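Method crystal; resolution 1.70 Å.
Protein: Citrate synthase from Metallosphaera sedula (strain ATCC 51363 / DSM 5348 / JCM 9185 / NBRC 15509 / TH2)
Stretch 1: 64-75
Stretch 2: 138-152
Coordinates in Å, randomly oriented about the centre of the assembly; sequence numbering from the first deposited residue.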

# COMPACT_ATOMS: atom_id res chain seq x y z
N PHE A 64 19.30 -22.55 -3.10
CA PHE A 64 18.45 -21.43 -2.71
C PHE A 64 19.31 -20.34 -2.09
O PHE A 64 19.07 -19.13 -2.40
N LYS A 65 20.27 -20.74 -1.26
CA LYS A 65 21.25 -19.77 -0.63
C LYS A 65 22.00 -19.02 -1.73
O LYS A 65 22.13 -17.82 -1.70
N SER A 66 22.38 -19.74 -2.78
CA SER A 66 23.07 -19.15 -3.95
C SER A 66 22.17 -18.18 -4.70
O SER A 66 22.61 -17.13 -5.07
N ARG A 67 20.92 -18.55 -4.90
CA ARG A 67 20.01 -17.76 -5.60
C ARG A 67 19.79 -16.43 -4.89
O ARG A 67 19.79 -15.40 -5.56
N LEU A 68 19.54 -16.46 -3.58
CA LEU A 68 19.42 -15.20 -2.82
C LEU A 68 20.70 -14.36 -2.92
O LEU A 68 20.63 -13.13 -3.24
N ALA A 69 21.84 -14.98 -2.67
CA ALA A 69 23.12 -14.27 -2.54
C ALA A 69 23.44 -13.53 -3.86
O ALA A 69 24.00 -12.43 -3.86
N GLU A 70 23.08 -14.16 -4.99
CA GLU A 70 23.36 -13.60 -6.30
C GLU A 70 22.30 -12.56 -6.75
O GLU A 70 22.44 -12.01 -7.86
N GLU A 71 21.34 -12.14 -5.89
CA GLU A 71 20.30 -11.21 -6.27
C GLU A 71 20.33 -9.94 -5.39
O GLU A 71 19.41 -9.13 -5.41
N ARG A 72 21.45 -9.73 -4.71
CA ARG A 72 21.59 -8.67 -3.67
C ARG A 72 21.93 -7.26 -4.20
O ARG A 72 21.78 -6.30 -3.40
N SER A 73 22.40 -7.12 -5.45
CA SER A 73 22.86 -5.83 -5.99
C SER A 73 21.68 -4.93 -6.28
O SER A 73 20.63 -5.45 -6.72
N ILE A 74 21.88 -3.63 -6.10
CA ILE A 74 20.86 -2.66 -6.43
C ILE A 74 21.31 -1.82 -7.63
O ILE A 74 22.52 -1.59 -7.85
N SER A 75 20.32 -1.28 -8.32
CA SER A 75 20.57 -0.47 -9.52
C SER A 75 21.27 0.82 -9.17
O SER A 75 21.21 1.31 -8.04
N GLU A 138 31.66 4.76 3.07
CA GLU A 138 31.47 4.31 1.72
C GLU A 138 30.58 3.07 1.69
O GLU A 138 30.63 2.17 2.58
N PHE A 139 29.78 3.02 0.63
CA PHE A 139 28.97 1.86 0.31
C PHE A 139 29.88 0.62 0.36
O PHE A 139 30.97 0.58 -0.28
N VAL A 140 29.45 -0.40 1.10
CA VAL A 140 30.04 -1.70 1.09
C VAL A 140 29.13 -2.62 0.25
O VAL A 140 28.03 -2.93 0.64
N GLU A 141 29.64 -3.04 -0.90
CA GLU A 141 28.77 -3.82 -1.80
C GLU A 141 28.57 -5.18 -1.19
O GLU A 141 29.44 -5.75 -0.52
N PRO A 142 27.43 -5.83 -1.50
CA PRO A 142 27.20 -7.18 -1.00
C PRO A 142 28.25 -8.17 -1.48
O PRO A 142 28.75 -8.06 -2.62
N ASP A 143 28.53 -9.12 -0.61
CA ASP A 143 29.50 -10.19 -0.86
C ASP A 143 28.72 -11.49 -1.00
O ASP A 143 28.21 -12.05 -0.02
N PRO A 144 28.57 -11.98 -2.24
CA PRO A 144 27.74 -13.14 -2.52
C PRO A 144 28.33 -14.47 -2.02
O PRO A 144 27.57 -15.42 -1.88
N SER A 145 29.54 -14.47 -1.45
CA SER A 145 30.07 -15.64 -0.77
C SER A 145 29.58 -15.76 0.67
O SER A 145 29.77 -16.79 1.31
N LEU A 146 28.93 -14.72 1.19
CA LEU A 146 28.48 -14.71 2.54
C LEU A 146 26.99 -15.06 2.61
O LEU A 146 26.28 -14.68 1.75
N SER A 147 26.60 -15.69 3.71
CA SER A 147 25.17 -15.92 3.97
C SER A 147 24.47 -14.62 4.34
O SER A 147 25.07 -13.59 4.51
N HIS A 148 23.14 -14.69 4.35
CA HIS A 148 22.31 -13.47 4.43
C HIS A 148 22.72 -12.61 5.62
O HIS A 148 22.90 -11.40 5.44
N SER A 149 22.70 -13.18 6.82
CA SER A 149 22.90 -12.36 8.04
C SER A 149 24.37 -11.92 8.16
O SER A 149 24.64 -10.78 8.56
N GLU A 150 25.29 -12.81 7.77
CA GLU A 150 26.73 -12.44 7.80
C GLU A 150 26.97 -11.24 6.86
O GLU A 150 27.66 -10.26 7.18
N ASN A 151 26.39 -11.31 5.66
CA ASN A 151 26.54 -10.26 4.69
C ASN A 151 25.92 -8.94 5.19
O ASN A 151 26.45 -7.85 4.89
N PHE A 152 24.78 -9.01 5.87
CA PHE A 152 24.10 -7.82 6.33
C PHE A 152 25.02 -7.05 7.31
O PHE A 152 25.23 -5.83 7.18

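The contact is organised around Arg-72, whose side chain points toward the second stretch and runs out nearly straight after an m chi1, with chi2 and chi3 both t. Its guanidinium grips one carbonyl with two nitrogens: NH1 and NH2 of Arg-72 each donate a hydrogen bond of 2.9 Å to Leu-146 O, which lies near the guanidinium plane. Asp-143 O also lies near this plane, beyond Arg-72 NH1 and 2.9 Å from it; this carbonyl accepts the turn hydrogen bond from Leu-146 N (3.0 Å). Water 1 extends the network, accepting from Arg-72 NE at 3.2 Å and bonding His-148 ND1 at 3.0 Å.

Asn-151 (chi1 t) covers one face of the guanidinium with its CB, while its OD1 receives a 2.8 Å hydrogen bond from Asp-143 N, tying the helix to the turn that presents the carbonyls. Asp-143 itself points away, and its OD1 accepts from Ser-145 N (2.9 Å) and Ser-145 OG (2.7 Å).

Van der Waals contacts extend from this centre. Arg-72 CB rests 3.7 Å from Pro-142 CB, and Ala-69, pointing toward the turn, brings its CB to 3.4 Å from Pro-144 O and 4.4 Å from Pro-144 CB. Farther out, Ile-74 (chi1 p, chi2 t) reaches Phe-139 (chi1 t), CD1 to CZ 4.2 Å, and Lys-65 CE lies 3.8 Å from Ser-147 OG.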

# COMPACT_ATOMS: atom_id res chain seq x y z
CB PHE A 64 17.40 -21.91 -1.71
CG PHE A 64 16.47 -20.85 -1.20
CD1 PHE A 64 15.53 -20.23 -2.03
CD2 PHE A 64 16.54 -20.46 0.12
CE1 PHE A 64 14.64 -19.30 -1.52
CE2 PHE A 64 15.68 -19.50 0.62
CZ PHE A 64 14.73 -18.93 -0.20
CB LYS A 65 22.27 -20.47 0.27
CG LYS A 65 21.72 -20.86 1.63
CD LYS A 65 22.63 -21.87 2.31
CE LYS A 65 23.99 -21.36 2.69
NZ LYS A 65 24.81 -22.47 3.22
CB SER A 66 23.60 -20.20 -4.88
OG SER A 66 24.65 -20.88 -4.24
CB ARG A 67 18.68 -18.47 -5.78
CG ARG A 67 17.72 -17.66 -6.63
CD ARG A 67 16.44 -18.39 -6.90
NE ARG A 67 15.62 -17.58 -7.80
CZ ARG A 67 14.38 -17.88 -8.14
NH1 ARG A 67 13.81 -18.97 -7.63
NH2 ARG A 67 13.74 -17.09 -8.98
CB LEU A 68 19.08 -15.49 -1.35
CG LEU A 68 17.62 -15.68 -0.98
CD1 LEU A 68 17.50 -16.33 0.39
CD2 LEU A 68 16.89 -14.36 -1.02
CB ALA A 69 24.20 -15.23 -2.17
CB GLU A 70 23.49 -14.72 -7.33
CG GLU A 70 24.66 -15.62 -7.10
CD GLU A 70 26.06 -15.03 -7.23
OE1 GLU A 70 27.00 -15.67 -6.73
OE2 GLU A 70 26.21 -13.96 -7.90
CB GLU A 71 18.93 -11.87 -6.17
CG GLU A 71 18.80 -13.00 -7.16
CD GLU A 71 18.24 -12.63 -8.51
OE1 GLU A 71 17.99 -13.60 -9.24
OE2 GLU A 71 18.02 -11.39 -8.80
CB ARG A 72 22.65 -9.05 -2.65
CG ARG A 72 22.24 -10.19 -1.74
CD ARG A 72 23.43 -10.60 -0.91
NE ARG A 72 23.15 -11.71 -0.05
CZ ARG A 72 24.04 -12.56 0.43
NH1 ARG A 72 25.34 -12.31 0.29
NH2 ARG A 72 23.61 -13.62 1.10
CB SER A 73 23.64 -5.97 -7.30
OG SER A 73 24.83 -6.64 -7.03
CB ILE A 74 20.51 -1.81 -5.21
CG1 ILE A 74 21.74 -1.12 -4.61
CG2 ILE A 74 19.77 -2.65 -4.18
CD1 ILE A 74 21.42 -0.17 -3.45
CB SER A 75 19.30 -0.20 -10.28
OG SER A 75 18.41 0.64 -9.55
CB GLU A 138 32.82 3.97 1.08
CG GLU A 138 32.75 3.82 -0.41
CD GLU A 138 34.09 3.60 -1.07
OE1 GLU A 138 35.07 3.32 -0.36
OE2 GLU A 138 34.12 3.67 -2.30
CB PHE A 139 28.35 2.15 -1.05
CG PHE A 139 27.39 1.13 -1.62
CD1 PHE A 139 26.74 0.21 -0.81
CD2 PHE A 139 27.02 1.26 -2.96
CE1 PHE A 139 25.83 -0.67 -1.39
CE2 PHE A 139 26.07 0.41 -3.52
CZ PHE A 139 25.51 -0.57 -2.73
CB VAL A 140 30.24 -2.28 2.49
CG1 VAL A 140 30.79 -3.70 2.46
CG2 VAL A 140 31.10 -1.36 3.36
CB GLU A 141 29.37 -3.91 -3.20
CG GLU A 141 29.22 -2.61 -3.98
CD GLU A 141 29.79 -2.65 -5.39
OE1 GLU A 141 29.48 -3.60 -6.13
OE2 GLU A 141 30.55 -1.74 -5.73
CB PRO A 142 25.83 -7.62 -1.56
CG PRO A 142 25.36 -6.50 -2.43
CD PRO A 142 26.32 -5.32 -2.29
CB ASP A 143 30.57 -10.27 0.21
CG ASP A 143 31.59 -11.36 0.02
OD1 ASP A 143 31.39 -12.25 -0.87
OD2 ASP A 143 32.63 -11.31 0.71
CB PRO A 144 27.50 -13.05 -4.04
CG PRO A 144 28.72 -12.36 -4.53
CD PRO A 144 29.13 -11.37 -3.46
CB SER A 145 31.60 -15.64 -0.80
OG SER A 145 32.10 -14.65 0.08
CB LEU A 146 28.73 -13.31 3.15
CG LEU A 146 30.18 -12.85 3.21
CD1 LEU A 146 30.25 -11.46 3.85
CD2 LEU A 146 30.98 -13.87 4.02
CB SER A 147 24.99 -16.98 5.00
OG SER A 147 25.34 -18.24 4.41
CB HIS A 148 20.83 -13.84 4.49
CG HIS A 148 19.93 -12.69 4.64
ND1 HIS A 148 19.39 -12.06 3.55
CD2 HIS A 148 19.50 -12.02 5.75
CE1 HIS A 148 18.61 -11.07 3.98
NE2 HIS A 148 18.67 -11.02 5.31
CB SER A 149 22.43 -13.12 9.25
OG SER A 149 21.03 -13.37 9.17
CB GLU A 150 27.63 -13.62 7.43
CG GLU A 150 29.08 -13.20 7.62
CD GLU A 150 30.19 -14.22 7.53
OE1 GLU A 150 29.88 -15.41 7.18
OE2 GLU A 150 31.37 -13.81 7.82
CB ASN A 151 25.89 -10.61 3.35
CG ASN A 151 26.07 -9.51 2.34
OD1 ASN A 151 27.21 -9.27 1.91
ND2 ASN A 151 24.98 -8.91 1.91
CB PHE A 152 22.77 -8.20 7.00
CG PHE A 152 21.72 -7.12 7.07
CD1 PHE A 152 22.00 -5.78 6.84
CD2 PHE A 152 20.41 -7.45 7.38
CE1 PHE A 152 21.02 -4.81 6.89
CE2 PHE A 152 19.44 -6.46 7.47
CZ PHE A 152 19.73 -5.17 7.16
O HOH W 1 20.33 -12.85 0.85